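Local atomic coordinates of protein kinase A regulatory subunit, putative (Trypanosoma cruzi, PDB entry 6FTF), a protein that serves as the regulatory subunit of a cAMP-independent protein kinase A and binds a nucleoside analogue at each of two sites. Residues S47-K52 and N143-T148; Q158-V163 and Q176-L181; S182-S187 and W201-M206; H263-M266 and V271-V274. All blocks are in the same frame, centred on the assembly; numbering follows the deposited sequence. Where two conformers were deposited one is given.

Contact 1 of 4, residues S47-K52 and N143-T148; sequences SFLNTK and NLVMGT
Leu49 points end-on at the backbone of Leu144 and lays one methyl beside Val145. Its CG stands anti to its own carbonyl carbon (chi1 -66°) and CD1 lies anti to CA, which carries the methyls out to 143-148. Leu49 CD2 meets the carbonyl oxygen Leu144 O at 3.3 Å. The C=O bond of Leu144 aims roughly at this methyl, with an angle of about 154° at the oxygen. CD1 is farther from the same oxygen and faces the other neighbour, with Leu49 CD1 4.3 Å from Val145 CG2. The contact is van der Waals packing. The Leu144 side chain stays clear of Leu49, and this residue takes part mainly through its carbonyl. Val145 is buried, whereas Leu49 and Leu144 are partly exposed. Just after Leu49 the chain enters helix 51-60. Asn50 holds the N-cap position there, and its OD1 accepts a bond from Asp53 N. Helix 51-60 packs on all three residues. Leu49 rests on Ile54 and Val57, Val145 also touches Val57, and Leu144 reaches Val56. The Leu49 side chain thus packs between the 144-145 backbone of helix 138-145 and the Ile54-Val57 face of helix 51-60.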
loop_
_atom_site.group_PDB
_atom_site.type_symbol
_atom_site.label_atom_id
_atom_site.label_comp_id
_atom_site.label_asym_id
_atom_site.label_seq_id
_atom_site.Cartn_x
_atom_site.Cartn_y
_atom_site.Cartn_z
ATOM N N SER A 47 3.352 2.187 -6.813
ATOM C CA SER A 47 2.027 1.595 -6.954
ATOM C C SER A 47 1.457 1.716 -8.358
ATOM O O SER A 47 0.730 0.816 -8.801
ATOM C CB SER A 47 1.039 2.256 -5.995
ATOM O OG SER A 47 1.382 2.004 -4.657
ATOM N N PHE A 48 1.663 2.846 -9.025
ATOM C CA PHE A 48 0.998 3.105 -10.295
ATOM C C PHE A 48 1.931 2.997 -11.498
ATOM O O PHE A 48 1.569 3.418 -12.596
ATOM C CB PHE A 48 0.168 4.399 -10.210
ATOM C CG PHE A 48 -0.937 4.285 -9.187
ATOM C CD1 PHE A 48 -2.101 3.584 -9.490
ATOM C CD2 PHE A 48 -0.766 4.754 -7.888
ATOM C CE1 PHE A 48 -3.079 3.388 -8.546
ATOM C CE2 PHE A 48 -1.745 4.569 -6.938
ATOM C CZ PHE A 48 -2.912 3.885 -7.259
ATOM N N LEU A 49 3.094 2.383 -11.334
ATOM C CA LEU A 49 3.946 2.054 -12.467
ATOM C C LEU A 49 3.489 0.756 -13.113
ATOM O O LEU A 49 3.136 -0.207 -12.435
ATOM C CB LEU A 49 5.390 1.886 -12.001
ATOM C CG LEU A 49 6.085 3.136 -11.470
ATOM C CD1 LEU A 49 7.563 2.833 -11.272
ATOM C CD2 LEU A 49 5.905 4.337 -12.374
ATOM N N ASN A 50 3.562 0.717 -14.434
ATOM C CA ASN A 50 3.252 -0.509 -15.156
ATOM C C ASN A 50 4.448 -1.463 -15.141
ATOM O O ASN A 50 5.537 -1.138 -14.661
ATOM C CB ASN A 50 2.766 -0.194 -16.576
ATOM C CG ASN A 50 3.821 0.488 -17.440
ATOM O OD1 ASN A 50 5.013 0.206 -17.356
ATOM N ND2 ASN A 50 3.365 1.364 -18.330
ATOM N N THR A 51 4.232 -2.671 -15.671
ATOM C CA THR A 51 5.248 -3.718 -15.581
ATOM C C THR A 51 6.542 -3.313 -16.274
ATOM O O THR A 51 7.640 -3.546 -15.738
ATOM C CB THR A 51 4.704 -5.016 -16.168
ATOM O OG1 THR A 51 3.550 -5.409 -15.414
ATOM C CG2 THR A 51 5.748 -6.134 -16.121
ATOM N N LYS A 52 6.443 -2.716 -17.463
ATOM C CA LYS A 52 7.644 -2.298 -18.175
ATOM C C LYS A 52 8.448 -1.323 -17.326
ATOM O O LYS A 52 9.667 -1.471 -17.164
ATOM C CB LYS A 52 7.268 -1.661 -19.513
ATOM C CG LYS A 52 8.459 -1.164 -20.317
ATOM C CD LYS A 52 7.998 -0.516 -21.629
ATOM C CE LYS A 52 9.130 0.180 -22.358
ATOM N NZ LYS A 52 8.710 0.655 -23.710
ATOM N N ASN A 143 12.320 11.185 -12.520
ATOM C CA ASN A 143 11.825 11.129 -13.890
ATOM C C ASN A 143 10.842 9.995 -14.107
ATOM O O ASN A 143 9.874 10.161 -14.861
ATOM C CB ASN A 143 12.978 10.970 -14.870
ATOM C CG ASN A 143 13.617 12.268 -15.204
ATOM O OD1 ASN A 143 13.169 12.975 -16.118
ATOM N ND2 ASN A 143 14.651 12.619 -14.469
ATOM N N LEU A 144 11.068 8.838 -13.489
ATOM C CA LEU A 144 10.285 7.652 -13.805
ATOM C C LEU A 144 9.333 7.203 -12.713
ATOM O O LEU A 144 8.371 6.482 -13.016
ATOM C CB LEU A 144 11.208 6.478 -14.135
ATOM C CG LEU A 144 12.184 6.673 -15.286
ATOM C CD1 LEU A 144 12.851 5.348 -15.558
ATOM C CD2 LEU A 144 11.496 7.194 -16.540
ATOM N N VAL A 145 9.564 7.562 -11.463
ATOM C CA VAL A 145 8.773 7.042 -10.360
ATOM C C VAL A 145 7.814 8.081 -9.804
ATOM O O VAL A 145 6.624 7.812 -9.644
ATOM C CB VAL A 145 9.674 6.480 -9.250
ATOM C CG1 VAL A 145 8.813 5.919 -8.109
ATOM C CG2 VAL A 145 10.598 5.421 -9.798
ATOM N N MET A 146 8.319 9.263 -9.481
ATOM C CA MET A 146 7.562 10.174 -8.633
ATOM C C MET A 146 6.208 10.530 -9.244
ATOM O O MET A 146 5.181 10.521 -8.552
ATOM C CB MET A 146 8.386 11.422 -8.378
ATOM C CG MET A 146 7.667 12.402 -7.505
ATOM S SD MET A 146 8.783 13.672 -6.944
ATOM C CE MET A 146 7.626 14.795 -6.166
ATOM N N GLY A 147 6.189 10.881 -10.521
ATOM C CA GLY A 147 4.921 11.108 -11.183
ATOM C C GLY A 147 4.078 12.108 -10.433
ATOM O O GLY A 147 4.564 13.169 -10.028
ATOM N N THR A 148 2.809 11.756 -10.233
ATOM C CA THR A 148 1.840 12.618 -9.574
ATOM C C THR A 148 1.728 12.353 -8.074
ATOM O O THR A 148 0.658 12.548 -7.493
ATOM C CB THR A 148 0.479 12.498 -10.263
ATOM O OG1 THR A 148 0.080 11.127 -10.286
ATOM C CG2 THR A 148 0.533 13.065 -11.692
#

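Contact 2 of 4, residues Q158-V163 and Q176-L181; sequences QFLANV and QLADAL. With EDO (1,2-ethanediol), chain B.
Leu160 meets Leu177, Ala178 and Leu181 in a helix-loop-helix arrangement consistent with the N3A motif (N helix, 3-10 loop, A helix) that precedes the beta-roll of cyclic nucleotide-binding domains. Helix 149-160 supplies one side; helix 171-178 and the turn after it supply the other. The contact is buried and apolar. Leu160 is the one residue of 158-163 that reaches across. Its CG lies anti to its carbonyl carbon (chi1 -60°), which directs the two methyls at these partners. Both methyls share the leucines, while CD1 alone also meets Ala178, at its methyl and backbone N. Leu160 CD1 is 4.1 Å from Ala178 CB. Leu160 CD2 is 4.0 Å from Leu177 CD2 and 4.1 Å from Leu181 CD1. Leu160 approaches Leu181 tip to tip and crosses Leu177 at a slant. Leu166 touches both Leu160 and Leu177, and Tyr156 packs on Ala178 and Leu181. Gln158 and Asn162, both exposed, carry polar contacts. Asn162 ND2 bonds to Gln158 O at 2.9 Å. A 1,2-ethanediol, probably from the crystallisation liquor, links them: Asn162 ND2 donates to its O2 at 2.9 Å, and Gln158 NE2 to its O1 at 2.7 Å, nearly straight at 170°.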
loop_
_atom_site.group_PDB
_atom_site.type_symbol
_atom_site.label_atom_id
_atom_site.label_comp_id
_atom_site.label_asym_id
_atom_site.label_seq_id
_atom_site.Cartn_x
_atom_site.Cartn_y
_atom_site.Cartn_z
ATOM N N GLN A 158 -6.700 14.779 3.465
ATOM C CA GLN A 158 -7.723 15.393 4.319
ATOM C C GLN A 158 -8.858 14.413 4.616
ATOM O O GLN A 158 -9.372 14.359 5.742
ATOM C CB GLN A 158 -8.242 16.677 3.677
ATOM C CG GLN A 158 -9.075 17.548 4.622
ATOM C CD GLN A 158 -10.543 17.199 4.675
ATOM O OE1 GLN A 158 -11.095 16.577 3.768
ATOM N NE2 GLN A 158 -11.202 17.648 5.728
ATOM N N PHE A 159 -9.250 13.621 3.621
ATOM C CA PHE A 159 -10.259 12.588 3.826
ATOM C C PHE A 159 -9.766 11.533 4.808
ATOM O O PHE A 159 -10.481 11.159 5.744
ATOM C CB PHE A 159 -10.596 11.940 2.484
ATOM C CG PHE A 159 -11.397 10.679 2.617
ATOM C CD1 PHE A 159 -12.713 10.734 3.029
ATOM C CD2 PHE A 159 -10.835 9.453 2.371
ATOM C CE1 PHE A 159 -13.463 9.580 3.170
ATOM C CE2 PHE A 159 -11.592 8.294 2.511
ATOM C CZ PHE A 159 -12.898 8.371 2.921
ATOM N N LEU A 160 -8.551 11.035 4.602
ATOM C CA LEU A 160 -8.046 9.965 5.459
ATOM C C LEU A 160 -7.942 10.410 6.906
ATOM O O LEU A 160 -8.109 9.590 7.824
ATOM C CB LEU A 160 -6.692 9.458 4.965
ATOM C CG LEU A 160 -6.664 8.873 3.549
ATOM C CD1 LEU A 160 -5.256 8.527 3.154
ATOM C CD2 LEU A 160 -7.555 7.645 3.449
ATOM N N ALA A 161 -7.675 11.689 7.133
ATOM C CA ALA A 161 -7.635 12.269 8.470
ATOM C C ALA A 161 -8.986 12.267 9.155
ATOM O O ALA A 161 -9.061 12.627 10.339
ATOM C CB ALA A 161 -7.123 13.706 8.388
ATOM N N ASN A 162 -10.048 11.918 8.450
ATOM C CA ASN A 162 -11.384 11.890 9.018
ATOM C C ASN A 162 -11.991 10.493 9.022
ATOM O O ASN A 162 -13.173 10.345 9.364
ATOM C CB ASN A 162 -12.294 12.852 8.251
ATOM C CG ASN A 162 -12.043 14.295 8.612
ATOM O OD1 ASN A 162 -12.519 14.781 9.645
ATOM N ND2 ASN A 162 -11.291 14.995 7.775
ATOM N N VAL A 163 -11.234 9.455 8.659
ATOM C CA VAL A 163 -11.739 8.100 8.566
ATOM C C VAL A 163 -11.532 7.377 9.904
ATOM O O VAL A 163 -10.375 7.204 10.320
ATOM C CB VAL A 163 -11.063 7.322 7.430
ATOM C CG1 VAL A 163 -11.443 5.854 7.476
ATOM C CG2 VAL A 163 -11.433 7.937 6.081
ATOM N N GLN A 176 1.435 7.297 3.417
ATOM C CA GLN A 176 1.855 6.022 2.829
ATOM C C GLN A 176 0.660 5.263 2.260
ATOM O O GLN A 176 0.757 4.647 1.192
ATOM C CB GLN A 176 2.593 5.214 3.898
ATOM C CG GLN A 176 3.007 3.808 3.595
ATOM C CD GLN A 176 3.909 3.299 4.686
ATOM O OE1 GLN A 176 3.456 2.919 5.781
ATOM N NE2 GLN A 176 5.184 3.360 4.434
ATOM N N LEU A 177 -0.481 5.311 2.943
ATOM C CA LEU A 177 -1.709 4.757 2.384
ATOM C C LEU A 177 -2.123 5.529 1.133
ATOM O O LEU A 177 -2.474 4.938 0.105
ATOM C CB LEU A 177 -2.796 4.762 3.461
ATOM C CG LEU A 177 -4.185 4.384 2.985
ATOM C CD1 LEU A 177 -4.253 2.986 2.401
ATOM C CD2 LEU A 177 -5.152 4.524 4.130
ATOM N N ALA A 178 -2.113 6.861 1.209
ATOM C CA ALA A 178 -2.521 7.673 0.067
ATOM C C ALA A 178 -1.715 7.330 -1.182
ATOM O O ALA A 178 -2.247 7.369 -2.306
ATOM C CB ALA A 178 -2.368 9.160 0.379
ATOM N N ASP A 179 -0.417 7.027 -1.017
ATOM C CA ASP A 179 0.450 6.687 -2.147
ATOM C C ASP A 179 -0.097 5.523 -2.966
ATOM O O ASP A 179 0.238 5.394 -4.142
ATOM C CB ASP A 179 1.839 6.281 -1.630
ATOM C CG ASP A 179 2.713 7.446 -1.198
ATOM O OD1 ASP A 179 2.604 8.547 -1.787
ATOM O OD2 ASP A 179 3.538 7.241 -0.274
ATOM N N ALA A 180 -0.880 4.643 -2.353
ATOM C CA ALA A 180 -1.373 3.418 -2.978
ATOM C C ALA A 180 -2.842 3.502 -3.376
ATOM O O ALA A 180 -3.388 2.509 -3.872
ATOM C CB ALA A 180 -1.146 2.220 -2.050
ATOM N N LEU A 181 -3.501 4.650 -3.207
ATOM C CA LEU A 181 -4.930 4.762 -3.479
ATOM C C LEU A 181 -5.199 5.350 -4.854
ATOM O O LEU A 181 -4.479 6.224 -5.343
ATOM C CB LEU A 181 -5.622 5.642 -2.440
ATOM C CG LEU A 181 -5.658 5.104 -1.016
ATOM C CD1 LEU A 181 -6.261 6.144 -0.093
ATOM C CD2 LEU A 181 -6.423 3.815 -0.920
HETATM C C1 EDO B . -8.838 18.895 8.445
HETATM O O1 EDO B . -9.845 19.260 7.487
HETATM C C2 EDO B . -8.998 17.443 8.892
HETATM O O2 EDO B . -10.333 17.221 9.335
#

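Contact 3 of 4, residues S182-S187 and W201-M206; sequences SSEEFS and WLYIIM
Tyr203 meets Glu184 and Phe186 in a side-chain contact between two strands of one antiparallel sheet that are not direct neighbours. Strand 254-260 runs between strands 181-186 and 201-205 and bonds to both. The sheet is part of the beta-roll of a cyclic nucleotide-binding domain, and a bound 7-cyano-7-deazainosine lies about 8 Å from the Tyr203 side chain. The side chains of Phe186 and Tyr203 cross at about a right angle. Phe186 CZ is 4.2 Å from Tyr203 CE2, and that atom lies near the plane of the Phe186 ring, at its edge. Glu184 starts with CG anti to its backbone N (chi1 -173°) and stays extended, which carries its carboxylate to the edge of the tyrosine ring. There Glu184 OE2 is 4.0 Å from Tyr203 CE2. The carboxylate and ring planes are 48° apart. A water modelled between Glu184 OE2 and Tyr203 OH lies so close to both that the bridge is doubtful. The firm partner of OE2 is Lys258 on the intervening strand, through a salt bridge. The cluster therefore grades from an aromatic pair, with Ile192 beside both rings, to a charged end. There the ammonium of Lys258 probably balances the carboxylate.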
loop_
_atom_site.group_PDB
_atom_site.type_symbol
_atom_site.label_atom_id
_atom_site.label_comp_id
_atom_site.label_asym_id
_atom_site.label_seq_id
_atom_site.Cartn_x
_atom_site.Cartn_y
_atom_site.Cartn_z
ATOM N N SER A 182 -6.282 4.871 -5.455
ATOM C CA SER A 182 -6.899 5.500 -6.608
ATOM C C SER A 182 -8.385 5.605 -6.326
ATOM O O SER A 182 -8.866 5.113 -5.312
ATOM C CB SER A 182 -6.622 4.724 -7.904
ATOM O OG SER A 182 -7.210 3.441 -7.858
ATOM N N SER A 183 -9.105 6.304 -7.181
ATOM C CA SER A 183 -10.527 6.532 -6.955
ATOM C C SER A 183 -11.362 5.779 -7.986
ATOM O O SER A 183 -10.956 5.618 -9.137
ATOM C CB SER A 183 -10.859 8.021 -7.013
ATOM O OG SER A 183 -10.202 8.706 -5.952
ATOM N N GLU A 184 -12.542 5.330 -7.575
ATOM C CA GLU A 184 -13.482 4.718 -8.501
ATOM C C GLU A 184 -14.877 5.079 -8.038
ATOM O O GLU A 184 -15.171 5.025 -6.838
ATOM C CB GLU A 184 -13.308 3.201 -8.555
ATOM C CG GLU A 184 -14.177 2.589 -9.637
ATOM C CD GLU A 184 -13.880 1.132 -9.921
ATOM O OE1 GLU A 184 -14.460 0.604 -10.899
ATOM O OE2 GLU A 184 -13.094 0.504 -9.185
ATOM N N GLU A 185 -15.733 5.423 -8.995
ATOM C CA GLU A 185 -17.107 5.803 -8.724
ATOM C C GLU A 185 -18.055 4.755 -9.294
ATOM O O GLU A 185 -17.737 4.071 -10.276
ATOM C CB GLU A 185 -17.429 7.179 -9.309
ATOM C CG GLU A 185 -16.468 8.250 -8.830
ATOM C CD GLU A 185 -16.960 9.683 -9.015
ATOM O OE1 GLU A 185 -18.167 9.911 -9.265
ATOM O OE2 GLU A 185 -16.116 10.600 -8.891
ATOM N N PHE A 186 -19.207 4.630 -8.648
ATOM C CA PHE A 186 -20.211 3.627 -8.987
ATOM C C PHE A 186 -21.579 4.278 -8.972
ATOM O O PHE A 186 -21.915 5.012 -8.038
ATOM C CB PHE A 186 -20.201 2.481 -7.976
ATOM C CG PHE A 186 -18.874 1.756 -7.908
ATOM C CD1 PHE A 186 -17.875 2.178 -7.044
ATOM C CD2 PHE A 186 -18.598 0.684 -8.736
ATOM C CE1 PHE A 186 -16.673 1.525 -6.986
ATOM C CE2 PHE A 186 -17.386 0.040 -8.684
ATOM C CZ PHE A 186 -16.416 0.471 -7.813
ATOM N N SER A 187 -22.373 3.999 -9.996
ATOM C CA SER A 187 -23.757 4.435 -9.997
ATOM C C SER A 187 -24.611 3.463 -9.191
ATOM O O SER A 187 -24.228 2.311 -8.973
ATOM C CB SER A 187 -24.291 4.549 -11.423
ATOM O OG SER A 187 -23.993 3.407 -12.189
ATOM N N TRP A 201 -9.217 -6.198 -3.984
ATOM C CA TRP A 201 -9.404 -4.769 -3.812
ATOM C C TRP A 201 -10.116 -4.438 -2.512
ATOM O O TRP A 201 -11.145 -5.033 -2.182
ATOM C CB TRP A 201 -10.250 -4.228 -4.957
ATOM C CG TRP A 201 -9.611 -4.366 -6.302
ATOM C CD1 TRP A 201 -9.964 -5.229 -7.304
ATOM C CD2 TRP A 201 -8.524 -3.586 -6.803
ATOM N NE1 TRP A 201 -9.157 -5.023 -8.407
ATOM C CE2 TRP A 201 -8.267 -4.019 -8.123
ATOM C CE3 TRP A 201 -7.751 -2.550 -6.273
ATOM C CZ2 TRP A 201 -7.251 -3.466 -8.905
ATOM C CZ3 TRP A 201 -6.740 -2.001 -7.056
ATOM C CH2 TRP A 201 -6.514 -2.451 -8.360
ATOM N N LEU A 202 -9.582 -3.455 -1.804
ATOM C CA LEU A 202 -10.198 -2.900 -0.612
ATOM C C LEU A 202 -10.664 -1.494 -0.953
ATOM O O LEU A 202 -9.938 -0.729 -1.596
ATOM C CB LEU A 202 -9.207 -2.888 0.557
ATOM C CG LEU A 202 -9.692 -2.407 1.922
ATOM C CD1 LEU A 202 -8.879 -3.052 3.047
ATOM C CD2 LEU A 202 -9.604 -0.900 2.027
ATOM N N TYR A 203 -11.879 -1.162 -0.548
ATOM C CA TYR A 203 -12.497 0.115 -0.870
ATOM C C TYR A 203 -12.824 0.847 0.418
ATOM O O TYR A 203 -13.386 0.255 1.347
ATOM C CB TYR A 203 -13.795 -0.102 -1.660
ATOM C CG TYR A 203 -13.612 -0.798 -2.985
ATOM C CD1 TYR A 203 -13.605 -2.172 -3.061
ATOM C CD2 TYR A 203 -13.437 -0.081 -4.153
ATOM C CE1 TYR A 203 -13.425 -2.812 -4.267
ATOM C CE2 TYR A 203 -13.253 -0.714 -5.357
ATOM C CZ TYR A 203 -13.247 -2.071 -5.407
ATOM O OH TYR A 203 -13.064 -2.723 -6.626
ATOM N N ILE A 204 -12.491 2.130 0.473
ATOM C CA ILE A 204 -12.928 3.007 1.550
ATOM C C ILE A 204 -13.966 3.930 0.948
ATOM O O ILE A 204 -13.721 4.555 -0.091
ATOM C CB ILE A 204 -11.763 3.804 2.149
ATOM C CG1 ILE A 204 -10.605 2.878 2.545
ATOM C CG2 ILE A 204 -12.265 4.615 3.320
ATOM C CD1 ILE A 204 -9.356 3.615 3.007
ATOM N N ILE A 205 -15.135 3.983 1.556
ATOM C CA ILE A 205 -16.228 4.769 0.999
ATOM C C ILE A 205 -16.005 6.248 1.300
ATOM O O ILE A 205 -16.039 6.676 2.457
ATOM C CB ILE A 205 -17.582 4.283 1.523
ATOM C CG1 ILE A 205 -17.751 2.794 1.207
ATOM C CG2 ILE A 205 -18.708 5.111 0.902
ATOM C CD1 ILE A 205 -18.963 2.170 1.848
ATOM N N MET A 206 -15.827 7.046 0.249
ATOM C CA MET A 206 -15.697 8.489 0.391
ATOM C C MET A 206 -17.044 9.185 0.378
ATOM O O MET A 206 -17.204 10.234 1.018
ATOM C CB MET A 206 -14.801 9.066 -0.714
ATOM C CG MET A 206 -13.390 8.507 -0.688
ATOM S SD MET A 206 -12.296 9.163 -1.961
ATOM C CE MET A 206 -11.952 10.798 -1.310
HETATM O O HOH W 1 -13.123 -1.898 -8.972
#

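Contact 4 of 4, residues H263-M266 and V271-V274; sequences HFEM and VIDV
Ile272 reaches from the first turn of helix 272-275 to Phe264 and Glu265 in helix 264-268. From its CB the branch that makes the contact leaves through CG1, which stands anti to the carbonyl carbon (chi1 -77°). CG1 comes against the far end of the phenylalanine ring: Ile272 CG1 is 4.1 Å from Phe264 CZ and 4.2 Å from Phe264 CE2. It approaches obliquely to the ring. CD1 extends the same branch and has two neighbours. One is again the ring, with Ile272 CD1 4.2 Å from Phe264 CE2. The other is a carboxylate oxygen, Glu265 OE1, at 3.9 Å from Ile272 CD1. These two side chains cross at about a right angle. Glu265 starts out away from 271-274, but its chain bends at chi2 (64°) and brings OE1 back toward the methyl. CG1 thus meets the ring alone, and CD1 meets both the buried ring and the exposed glutamate. Phe264 is also held from helix 235-240, where it meets Phe238 edge-to-face and touches Leu239, a residue that Ile272 shares. Two successive short helices after the beta-roll, packed side chain to side chain, fit the B and C helices of cyclic nucleotide-binding domains.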
loop_
_atom_site.group_PDB
_atom_site.type_symbol
_atom_site.label_atom_id
_atom_site.label_comp_id
_atom_site.label_asym_id
_atom_site.label_seq_id
_atom_site.Cartn_x
_atom_site.Cartn_y
_atom_site.Cartn_z
ATOM N N HIS A 263 -0.614 -4.048 -1.682
ATOM C CA HIS A 263 -0.160 -2.964 -0.824
ATOM C C HIS A 263 -0.775 -3.019 0.559
ATOM O O HIS A 263 -0.462 -2.170 1.402
ATOM C CB HIS A 263 -0.487 -1.638 -1.486
ATOM C CG HIS A 263 0.196 -1.460 -2.796
ATOM N ND1 HIS A 263 -0.480 -1.182 -3.957
ATOM C CD2 HIS A 263 1.508 -1.583 -3.137
ATOM C CE1 HIS A 263 0.382 -1.109 -4.957
ATOM N NE2 HIS A 263 1.594 -1.362 -4.484
ATOM N N PHE A 264 -1.603 -4.019 0.843
ATOM C CA PHE A 264 -2.344 -4.058 2.100
ATOM C C PHE A 264 -1.412 -4.131 3.297
ATOM O O PHE A 264 -1.574 -3.389 4.267
ATOM C CB PHE A 264 -3.299 -5.253 2.065
ATOM C CG PHE A 264 -4.077 -5.469 3.327
ATOM C CD1 PHE A 264 -5.076 -4.594 3.705
ATOM C CD2 PHE A 264 -3.850 -6.591 4.106
ATOM C CE1 PHE A 264 -5.813 -4.811 4.854
ATOM C CE2 PHE A 264 -4.598 -6.818 5.246
ATOM C CZ PHE A 264 -5.575 -5.920 5.620
ATOM N N GLU A 265 -0.451 -5.055 3.267
ATOM C CA GLU A 265 0.445 -5.220 4.405
ATOM C C GLU A 265 1.196 -3.929 4.704
ATOM O O GLU A 265 1.261 -3.481 5.858
ATOM C CB GLU A 265 1.425 -6.361 4.122
ATOM C CG GLU A 265 2.333 -6.686 5.291
ATOM C CD GLU A 265 1.555 -7.195 6.488
ATOM O OE1 GLU A 265 0.566 -7.932 6.279
ATOM O OE2 GLU A 265 1.922 -6.855 7.633
ATOM N N MET A 266 1.752 -3.295 3.674
ATOM C CA MET A 266 2.561 -2.107 3.920
ATOM C C MET A 266 1.720 -0.968 4.466
ATOM O O MET A 266 2.141 -0.273 5.398
ATOM C CB MET A 266 3.315 -1.658 2.669
ATOM C CG MET A 266 4.106 -0.365 2.900
ATOM S SD MET A 266 5.434 -0.070 1.699
ATOM C CE MET A 266 5.628 1.662 1.982
ATOM N N VAL A 271 -3.058 -1.330 11.225
ATOM C CA VAL A 271 -4.444 -1.364 11.667
ATOM C C VAL A 271 -5.083 -2.728 11.452
ATOM O O VAL A 271 -6.302 -2.857 11.548
ATOM C CB VAL A 271 -5.289 -0.231 11.053
ATOM C CG1 VAL A 271 -4.755 1.133 11.505
ATOM C CG2 VAL A 271 -5.318 -0.332 9.551
ATOM N N ILE A 272 -4.286 -3.760 11.190
ATOM C CA ILE A 272 -4.857 -5.091 11.004
ATOM C C ILE A 272 -5.648 -5.523 12.232
ATOM O O ILE A 272 -6.728 -6.112 12.102
ATOM C CB ILE A 272 -3.768 -6.101 10.597
ATOM C CG1 ILE A 272 -3.415 -5.901 9.123
ATOM C CG2 ILE A 272 -4.225 -7.533 10.839
ATOM C CD1 ILE A 272 -2.211 -6.701 8.658
ATOM N N ASP A 273 -5.145 -5.245 13.437
ATOM C CA ASP A 273 -5.898 -5.645 14.618
ATOM C C ASP A 273 -7.204 -4.867 14.748
ATOM O O ASP A 273 -8.193 -5.410 15.253
ATOM C CB ASP A 273 -5.026 -5.542 15.871
ATOM C CG ASP A 273 -3.936 -6.620 15.911
ATOM O OD1 ASP A 273 -4.229 -7.788 15.577
ATOM O OD2 ASP A 273 -2.784 -6.299 16.274
ATOM N N VAL A 274 -7.257 -3.630 14.261
ATOM C CA VAL A 274 -8.522 -2.906 14.209
ATOM C C VAL A 274 -9.491 -3.607 13.259
ATOM O O VAL A 274 -10.668 -3.808 13.578
ATOM C CB VAL A 274 -8.283 -1.441 13.799
ATOM C CG1 VAL A 274 -9.603 -0.701 13.601
ATOM C CG2 VAL A 274 -7.429 -0.740 14.853
#

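Contact 2 is the fully buried one, made of aliphatic side chains alone. Contact 3 is also mostly buried but adds aromatic rings and charge. Contacts 1 and 4 are partly buried, and in each an apolar side chain also lies against an oxygen: a backbone carbonyl in contact 1, a carboxylate in contact 4. Contacts 1, 2 and 4 pack helices and their connecting turns; contact 3 alone joins strands. Helix 171-178 leads into strand 181-186, so contact 2 passes straight into contact 3, and Phe159 packs on Ile204 and Met206. Ser47 approaches both Ala180 and His263, bringing contact 1 against contacts 2 and 4.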